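Local coordinates for microcin B17-processing protein McbC (Escherichia coli str. K-12 substr. MG1655, PDB 6GRH), which is necessary for processing the inactive microcin B17 precursor into the active peptide, as an FMN-containing oxidoreductase of the nitroreductase family in a complex with McbB and McbD, at residues Glu18-Ala21 with Ile22-Phe26; Leu49-Leu52 with Glu53-Glu56; Arg205-Arg208 with Met209-Glu213. All coordinates share one frame; numbering follows the deposited sequence. Where two conformers were deposited one is given.

Contact 1: Glu18-Ala21 with Ile22-Phe26; sequences EVLA and IVKDF
The Lys24 side chain slants across that of Leu20, one turn earlier in helix 17-27, and the four backbone bonds here are the ordinary i to i+4 alpha-helical ones, such as Lys24 N to Leu20 O at 2.9 Å. Lys24 CB lies 3.5 Å from Leu20 O. With CG anti to its own carbonyl carbon (chi1 -72°), the chain runs back toward the preceding turn, and Lys24 CG stays 3.4 Å from that same Leu20 O. CD then comes level with Leu20 CG, and CE passes Leu20 CD1 at 4.0 Å. NZ, at the end of this extended chain, makes a weak hydrogen bond to Arg252 O, while the side chain packs on Ile285 of McbB. Round the helix, the methyls of Val19 and Val23 face each other loosely and lean on Tyr204 of helix 204-227. Both carboxylates reach across to McbB: Asp25 forms a salt bridge with its Arg210, and Glu18 OE2 and OE1 accept hydrogen bonds from the backbone N of Arg210 and of Asn211 of McbB. The bend at chi2 (83°) turns the Glu18 carboxylate over Ile22, so that OE2 as well as CG of Glu18 lies 3.8 Å from Ile22 CD1.

Contact 2: Leu49-Leu52 with Glu53-Glu56; sequences LAHL and EKFE
Leu52 O is the polar centre where residues 49-52 meet residues 53-56. It accepts Phe55 N at 3.0 Å, reasonably straight at the hydrogen (152°), but the donor stands well above the carbonyl plane, 51° out of it, and so uses no lone-pair direction. Three bonds from residue i+3 back to residue i, Leu52 N to Leu49 O, Phe55 N to Leu52 O and Glu56 N to Glu53 O, close successive tight beta turns. Set apart from these is a weak i+4 bond, from Glu56 N to Leu52 O at 3.4 Å. Lys58 NZ takes hold of the far end, bonding both Glu53 O and Glu56 O.

The van der Waals contacts follow from that winding. Glu56 CG comes to 3.3 Å from Leu52 O, and the chain runs on extended, which puts Glu56 OE2 3.6 Å from Leu52 CB. Phe55 presents CD2 to His51 O at 3.3 Å, while Lys54 CG sits over the centre of the Phe55 ring. The ring also meets Phe200 of the second subunit at a steep angle. Glu56 packs on Gly124 of the second subunit, a residue of the FMN pocket, so this loop lies at the edge of the flavin site, with FMN about 7 Å from the Glu56 side chain.

The side chains of Lys54 and His51 run abreast. Chi1 of Lys54 is an unusual 100°, and bends at chi3 and chi4 bring NZ to 3.9 Å from His51 CB. NZ approaches the imidazole obliquely, 5.0 Å from His51 NE2. A lysine ammonium this near would, if anything, make protonation of the imidazole a little less favourable, though His51 is exposed and solvent would weaken the effect.

Contact 3: Arg205-Arg208 with Met209-Glu213; sequences RGYR and MALME
Gly206 O takes the shortest of the backbone bonds here, from Ala210 N at 2.8 Å, with the donor tilted 27° from the carbonyl plane. The Ala210 methyl lies beside the same oxygen, CB being 3.4 Å from Gly206 O, and packs on Ile193 and Ile129 of the central sheet. One residue on, Leu211 leans over Tyr207: Leu211 CD1 sits above one face of the phenol, 3.9 Å from the centroid of the Tyr207 ring and 18° off its normal, a CH-pi contact. CD2 of Leu211 reaches Tyr207 CE2 at 3.7 Å. The phenol oxygen is hydrogen-bonded to His27 ND1.

All this lies near the start of helix 204-227, a long helix of the nitroreductase fold that is buried here and packs against the second subunit. Arg205 and Arg208 point out to that subunit, both forming salt bridges with its Asp240. Around that carboxylate Arg208 NH1 stands 3.3 Å above the Arg205 guanidinium plane, offset toward its rim. Further bonds go from Arg205 to Gly30 O and from Arg208 to Asn31 of the second subunit.

The two methionines flank these arginine stems. Met209 belongs to the FMN pocket and touches FMN; its packing on Arg205 is tentative, since the side chain has two conformers. Met212 runs alongside Arg208, and its bend at chi3 (-61°) folds CE back to 3.6 Å from Arg208 O.

Overall arrangement
Along the chain the contacts follow in order, each closing before the next opens. Contacts 1 and 3 sit on two helices, 17-27 and 204-227, with centres about 14 Å apart, and they touch directly where Val23 CG1 meets Tyr207 CD1 at 3.5 Å. Contact 2 stands apart in the loop between strands 42-43 and 70-71, its centre about 34 Å from that of contact 1 and 30 Å from that of contact 3. Contact 3 touches FMN through Met209, and the Glu56 side chain of contact 2 lies about 7 Å from an FMN. The dimer interface thus runs through all three, while McbB and McbD meet contact 1.

Contact 1: Glu18-Ala21 with Ile22-Phe26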
loop_
_atom_site.group_PDB
_atom_site.type_symbol
_atom_site.label_atom_id
_atom_site.label_comp_id
_atom_site.label_asym_id
_atom_site.label_seq_id
_atom_site.Cartn_x
_atom_site.Cartn_y
_atom_site.Cartn_z
ATOM N N GLU D 18 -1.008 -6.936 -10.700
ATOM C CA GLU D 18 -0.507 -5.974 -9.731
ATOM C C GLU D 18 -1.599 -4.941 -9.407
ATOM O O GLU D 18 -1.847 -4.641 -8.243
ATOM C CB GLU D 18 0.752 -5.298 -10.262
ATOM C CG GLU D 18 1.451 -4.385 -9.254
ATOM C CD GLU D 18 2.370 -5.124 -8.280
ATOM O OE1 GLU D 18 2.488 -6.376 -8.351
ATOM O OE2 GLU D 18 3.008 -4.446 -7.437
ATOM N N VAL D 19 -2.264 -4.432 -10.441
ATOM C CA VAL D 19 -3.338 -3.474 -10.263
ATOM C C VAL D 19 -4.462 -4.126 -9.441
ATOM O O VAL D 19 -4.946 -3.542 -8.466
ATOM C CB VAL D 19 -3.858 -2.970 -11.613
ATOM C CG1 VAL D 19 -5.043 -2.062 -11.445
ATOM C CG2 VAL D 19 -2.758 -2.199 -12.333
ATOM N N LEU D 20 -4.861 -5.330 -9.836
ATOM C CA LEU D 20 -5.929 -6.027 -9.148
ATOM C C LEU D 20 -5.653 -6.201 -7.656
ATOM O O LEU D 20 -6.529 -5.920 -6.841
ATOM C CB LEU D 20 -6.198 -7.361 -9.797
ATOM C CG LEU D 20 -7.311 -8.198 -9.198
ATOM C CD1 LEU D 20 -8.627 -7.448 -9.318
ATOM C CD2 LEU D 20 -7.372 -9.518 -9.950
ATOM N N ALA D 21 -4.459 -6.669 -7.315
ATOM C CA ALA D 21 -4.084 -6.903 -5.919
ATOM C C ALA D 21 -4.044 -5.623 -5.116
ATOM O O ALA D 21 -4.560 -5.585 -4.013
ATOM C CB ALA D 21 -2.733 -7.610 -5.831
ATOM N N ILE D 22 -3.457 -4.570 -5.689
ATOM C CA ILE D 22 -3.357 -3.291 -5.001
ATOM C C ILE D 22 -4.738 -2.695 -4.747
ATOM O O ILE D 22 -5.005 -2.158 -3.636
ATOM C CB ILE D 22 -2.417 -2.324 -5.764
ATOM C CG1 ILE D 22 -0.968 -2.852 -5.611
ATOM C CG2 ILE D 22 -2.544 -0.882 -5.265
ATOM C CD1 ILE D 22 0.097 -2.154 -6.451
ATOM N N VAL D 23 -5.627 -2.803 -5.736
ATOM C CA VAL D 23 -6.976 -2.319 -5.581
ATOM C C VAL D 23 -7.748 -3.128 -4.505
ATOM O O VAL D 23 -8.408 -2.546 -3.636
ATOM C CB VAL D 23 -7.729 -2.282 -6.922
ATOM C CG1 VAL D 23 -9.191 -1.970 -6.709
ATOM C CG2 VAL D 23 -7.118 -1.236 -7.857
ATOM N N LYS D 24 -7.657 -4.456 -4.542
ATOM C CA LYS D 24 -8.327 -5.254 -3.520
ATOM C C LYS D 24 -7.813 -4.975 -2.109
ATOM O O LYS D 24 -8.601 -4.922 -1.153
ATOM C CB LYS D 24 -8.193 -6.737 -3.818
ATOM C CG LYS D 24 -9.015 -7.260 -4.984
ATOM C CD LYS D 24 -8.507 -8.693 -5.223
ATOM C CE LYS D 24 -9.453 -9.531 -5.991
ATOM N NZ LYS D 24 -8.976 -10.961 -6.008
ATOM N N ASP D 25 -6.488 -4.835 -1.983
ATOM C CA ASP D 25 -5.864 -4.523 -0.722
ATOM C C ASP D 25 -6.441 -3.238 -0.147
ATOM O O ASP D 25 -6.617 -3.140 1.047
ATOM C CB ASP D 25 -4.370 -4.290 -0.866
ATOM C CG ASP D 25 -3.576 -5.553 -1.037
ATOM O OD1 ASP D 25 -4.113 -6.675 -0.850
ATOM O OD2 ASP D 25 -2.354 -5.391 -1.356
ATOM N N PHE D 26 -6.607 -2.226 -0.997
ATOM C CA PHE D 26 -7.135 -0.966 -0.549
ATOM C C PHE D 26 -8.607 -1.088 -0.185
ATOM O O PHE D 26 -9.045 -0.645 0.872
ATOM C CB PHE D 26 -6.990 0.107 -1.606
ATOM C CG PHE D 26 -7.593 1.407 -1.186
ATOM C CD1 PHE D 26 -6.959 2.188 -0.217
ATOM C CD2 PHE D 26 -8.815 1.805 -1.690
ATOM C CE1 PHE D 26 -7.507 3.403 0.189
ATOM C CE2 PHE D 26 -9.372 2.991 -1.286
ATOM C CZ PHE D 26 -8.721 3.793 -0.342
#

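Contact 2: Leu49-Leu52 with Glu53-Glu56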
loop_
_atom_site.group_PDB
_atom_site.type_symbol
_atom_site.label_atom_id
_atom_site.label_comp_id
_atom_site.label_asym_id
_atom_site.label_seq_id
_atom_site.Cartn_x
_atom_site.Cartn_y
_atom_site.Cartn_z
ATOM N N LEU D 49 -21.057 11.477 19.246
ATOM C CA LEU D 49 -22.433 11.842 18.831
ATOM C C LEU D 49 -22.802 13.297 19.115
ATOM O O LEU D 49 -23.422 13.948 18.275
ATOM C CB LEU D 49 -23.478 10.920 19.506
ATOM C CG LEU D 49 -24.963 11.037 19.081
ATOM C CD1 LEU D 49 -25.186 10.432 17.695
ATOM C CD2 LEU D 49 -25.889 10.379 20.107
ATOM N N ALA D 50 -22.396 13.791 20.282
ATOM C CA ALA D 50 -22.713 15.154 20.744
ATOM C C ALA D 50 -22.072 16.270 19.924
ATOM O O ALA D 50 -22.506 17.411 20.006
ATOM C CB ALA D 50 -22.302 15.313 22.194
ATOM N N HIS D 51 -21.016 15.959 19.183
ATOM C CA HIS D 51 -20.346 16.946 18.343
ATOM C C HIS D 51 -20.656 16.808 16.855
ATOM O O HIS D 51 -20.175 17.620 16.055
ATOM C CB HIS D 51 -18.838 16.852 18.568
ATOM C CG HIS D 51 -18.418 17.302 19.928
ATOM N ND1 HIS D 51 -17.878 16.447 20.861
ATOM C CD2 HIS D 51 -18.483 18.515 20.521
ATOM C CE1 HIS D 51 -17.605 17.116 21.962
ATOM N NE2 HIS D 51 -17.966 18.373 21.783
ATOM N N LEU D 52 -21.454 15.816 16.471
ATOM C CA LEU D 52 -21.718 15.571 15.052
ATOM C C LEU D 52 -22.544 16.669 14.399
ATOM O O LEU D 52 -22.370 16.926 13.211
ATOM C CB LEU D 52 -22.397 14.214 14.834
ATOM C CG LEU D 52 -21.490 12.997 14.801
ATOM C CD1 LEU D 52 -22.338 11.731 14.762
ATOM C CD2 LEU D 52 -20.565 13.026 13.583
ATOM N N GLU D 53 -23.404 17.337 15.174
ATOM C CA GLU D 53 -24.277 18.382 14.630
ATOM C C GLU D 53 -23.494 19.471 13.889
ATOM O O GLU D 53 -23.919 19.927 12.814
ATOM C CB GLU D 53 -25.150 19.020 15.729
ATOM C CG GLU D 53 -26.382 19.778 15.203
ATOM C CD GLU D 53 -26.115 21.206 14.709
ATOM O OE1 GLU D 53 -25.045 21.778 15.024
ATOM O OE2 GLU D 53 -26.986 21.781 14.001
ATOM N N LYS D 54 -22.349 19.866 14.443
ATOM C CA LYS D 54 -21.541 20.920 13.835
ATOM C C LYS D 54 -20.981 20.560 12.439
ATOM O O LYS D 54 -20.580 21.447 11.690
ATOM C CB LYS D 54 -20.425 21.391 14.792
ATOM C CG LYS D 54 -19.023 20.827 14.547
ATOM C CD LYS D 54 -17.936 21.678 15.213
ATOM C CE LYS D 54 -17.922 21.568 16.725
ATOM N NZ LYS D 54 -17.494 20.204 17.156
ATOM N N PHE D 55 -20.949 19.272 12.100
ATOM C CA PHE D 55 -20.433 18.806 10.824
ATOM C C PHE D 55 -21.484 18.484 9.760
ATOM O O PHE D 55 -21.154 18.377 8.581
ATOM C CB PHE D 55 -19.564 17.586 11.051
ATOM C CG PHE D 55 -18.409 17.852 11.950
ATOM C CD1 PHE D 55 -17.287 18.556 11.477
ATOM C CD2 PHE D 55 -18.420 17.426 13.269
ATOM C CE1 PHE D 55 -16.206 18.800 12.306
ATOM C CE2 PHE D 55 -17.320 17.659 14.096
ATOM C CZ PHE D 55 -16.227 18.356 13.622
ATOM N N GLU D 56 -22.734 18.338 10.181
ATOM C CA GLU D 56 -23.794 17.860 9.325
ATOM C C GLU D 56 -24.413 19.042 8.553
ATOM O O GLU D 56 -24.706 20.097 9.134
ATOM C CB GLU D 56 -24.845 17.126 10.170
ATOM C CG GLU D 56 -24.311 15.809 10.733
ATOM C CD GLU D 56 -25.180 15.185 11.824
ATOM O OE1 GLU D 56 -26.138 15.810 12.316
ATOM O OE2 GLU D 56 -24.875 14.065 12.225
#

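Contact 3: Arg205-Arg208 with Met209-Glu213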
loop_
_atom_site.group_PDB
_atom_site.type_symbol
_atom_site.label_atom_id
_atom_site.label_comp_id
_atom_site.label_asym_id
_atom_site.label_seq_id
_atom_site.Cartn_x
_atom_site.Cartn_y
_atom_site.Cartn_z
ATOM N N ARG D 205 -7.749 4.093 -12.233
ATOM C CA ARG D 205 -8.817 5.063 -12.450
ATOM C C ARG D 205 -10.184 4.388 -12.680
ATOM O O ARG D 205 -11.222 4.958 -12.350
ATOM C CB ARG D 205 -8.478 5.975 -13.615
ATOM C CG ARG D 205 -9.237 7.293 -13.613
ATOM C CD ARG D 205 -8.669 8.145 -14.717
ATOM N NE ARG D 205 -9.061 9.540 -14.783
ATOM C CZ ARG D 205 -8.500 10.558 -14.134
ATOM N NH1 ARG D 205 -7.536 10.384 -13.276
ATOM N NH2 ARG D 205 -8.930 11.790 -14.367
ATOM N N GLY D 206 -10.188 3.163 -13.189
ATOM C CA GLY D 206 -11.442 2.410 -13.330
ATOM C C GLY D 206 -12.170 2.126 -12.041
ATOM O O GLY D 206 -13.413 2.079 -12.016
ATOM N N TYR D 207 -11.413 1.949 -10.974
ATOM C CA TYR D 207 -11.989 1.760 -9.635
ATOM C C TYR D 207 -12.761 2.997 -9.204
ATOM O O TYR D 207 -13.926 2.916 -8.803
ATOM C CB TYR D 207 -10.904 1.410 -8.622
ATOM C CG TYR D 207 -11.414 1.147 -7.229
ATOM C CD1 TYR D 207 -12.068 -0.037 -6.927
ATOM C CD2 TYR D 207 -11.235 2.072 -6.218
ATOM C CE1 TYR D 207 -12.513 -0.291 -5.649
ATOM C CE2 TYR D 207 -11.708 1.829 -4.940
ATOM C CZ TYR D 207 -12.349 0.655 -4.670
ATOM O OH TYR D 207 -12.804 0.406 -3.394
ATOM N N ARG D 208 -12.126 4.146 -9.370
ATOM C CA ARG D 208 -12.754 5.411 -9.070
ATOM C C ARG D 208 -14.042 5.574 -9.928
ATOM O O ARG D 208 -15.103 5.971 -9.404
ATOM C CB ARG D 208 -11.724 6.530 -9.337
ATOM C CG ARG D 208 -12.127 7.922 -8.920
ATOM C CD ARG D 208 -11.381 8.991 -9.721
ATOM N NE ARG D 208 -9.947 9.041 -9.458
ATOM C CZ ARG D 208 -9.140 10.025 -9.895
ATOM N NH1 ARG D 208 -9.607 11.027 -10.626
ATOM N NH2 ARG D 208 -7.858 9.999 -9.612
ATOM N N MET D 209 -13.944 5.276 -11.229
ATOM C CA MET D 209 -15.092 5.330 -12.157
ATOM C C MET D 209 -16.224 4.379 -11.742
ATOM O O MET D 209 -17.404 4.754 -11.800
ATOM C CB MET D 209 -14.667 5.041 -13.621
ATOM C CG MET D 209 -13.835 6.144 -14.312
ATOM S SD MET D 209 -13.635 5.992 -16.121
ATOM C CE MET D 209 -11.906 6.379 -16.355
ATOM N N ALA D 210 -15.872 3.164 -11.321
ATOM C CA ALA D 210 -16.873 2.181 -10.879
ATOM C C ALA D 210 -17.658 2.626 -9.623
ATOM O O ALA D 210 -18.880 2.456 -9.559
ATOM C CB ALA D 210 -16.213 0.850 -10.628
ATOM N N LEU D 211 -16.950 3.218 -8.661
ATOM C CA LEU D 211 -17.574 3.738 -7.433
ATOM C C LEU D 211 -18.508 4.906 -7.728
ATOM O O LEU D 211 -19.599 4.944 -7.226
ATOM C CB LEU D 211 -16.513 4.110 -6.377
ATOM C CG LEU D 211 -16.140 2.965 -5.434
ATOM C CD1 LEU D 211 -15.710 1.684 -6.121
ATOM C CD2 LEU D 211 -15.019 3.400 -4.507
ATOM N N MET D 212 -18.089 5.817 -8.603
ATOM C CA MET D 212 -18.956 6.890 -9.045
ATOM C C MET D 212 -20.197 6.366 -9.763
ATOM O O MET D 212 -21.309 6.820 -9.504
ATOM C CB MET D 212 -18.176 7.923 -9.881
ATOM C CG MET D 212 -17.171 8.669 -9.023
ATOM S SD MET D 212 -16.267 9.954 -9.897
ATOM C CE MET D 212 -15.418 9.043 -11.161
ATOM N N GLU D 213 -20.021 5.371 -10.610
ATOM C CA GLU D 213 -21.133 4.773 -11.298
ATOM C C GLU D 213 -22.178 4.206 -10.358
ATOM O O GLU D 213 -23.354 4.368 -10.590
ATOM C CB GLU D 213 -20.643 3.705 -12.253
ATOM C CG GLU D 213 -21.729 2.959 -12.983
ATOM C CD GLU D 213 -21.144 1.982 -13.982
ATOM O OE1 GLU D 213 -20.141 2.369 -14.662
ATOM O OE2 GLU D 213 -21.687 0.838 -14.075
#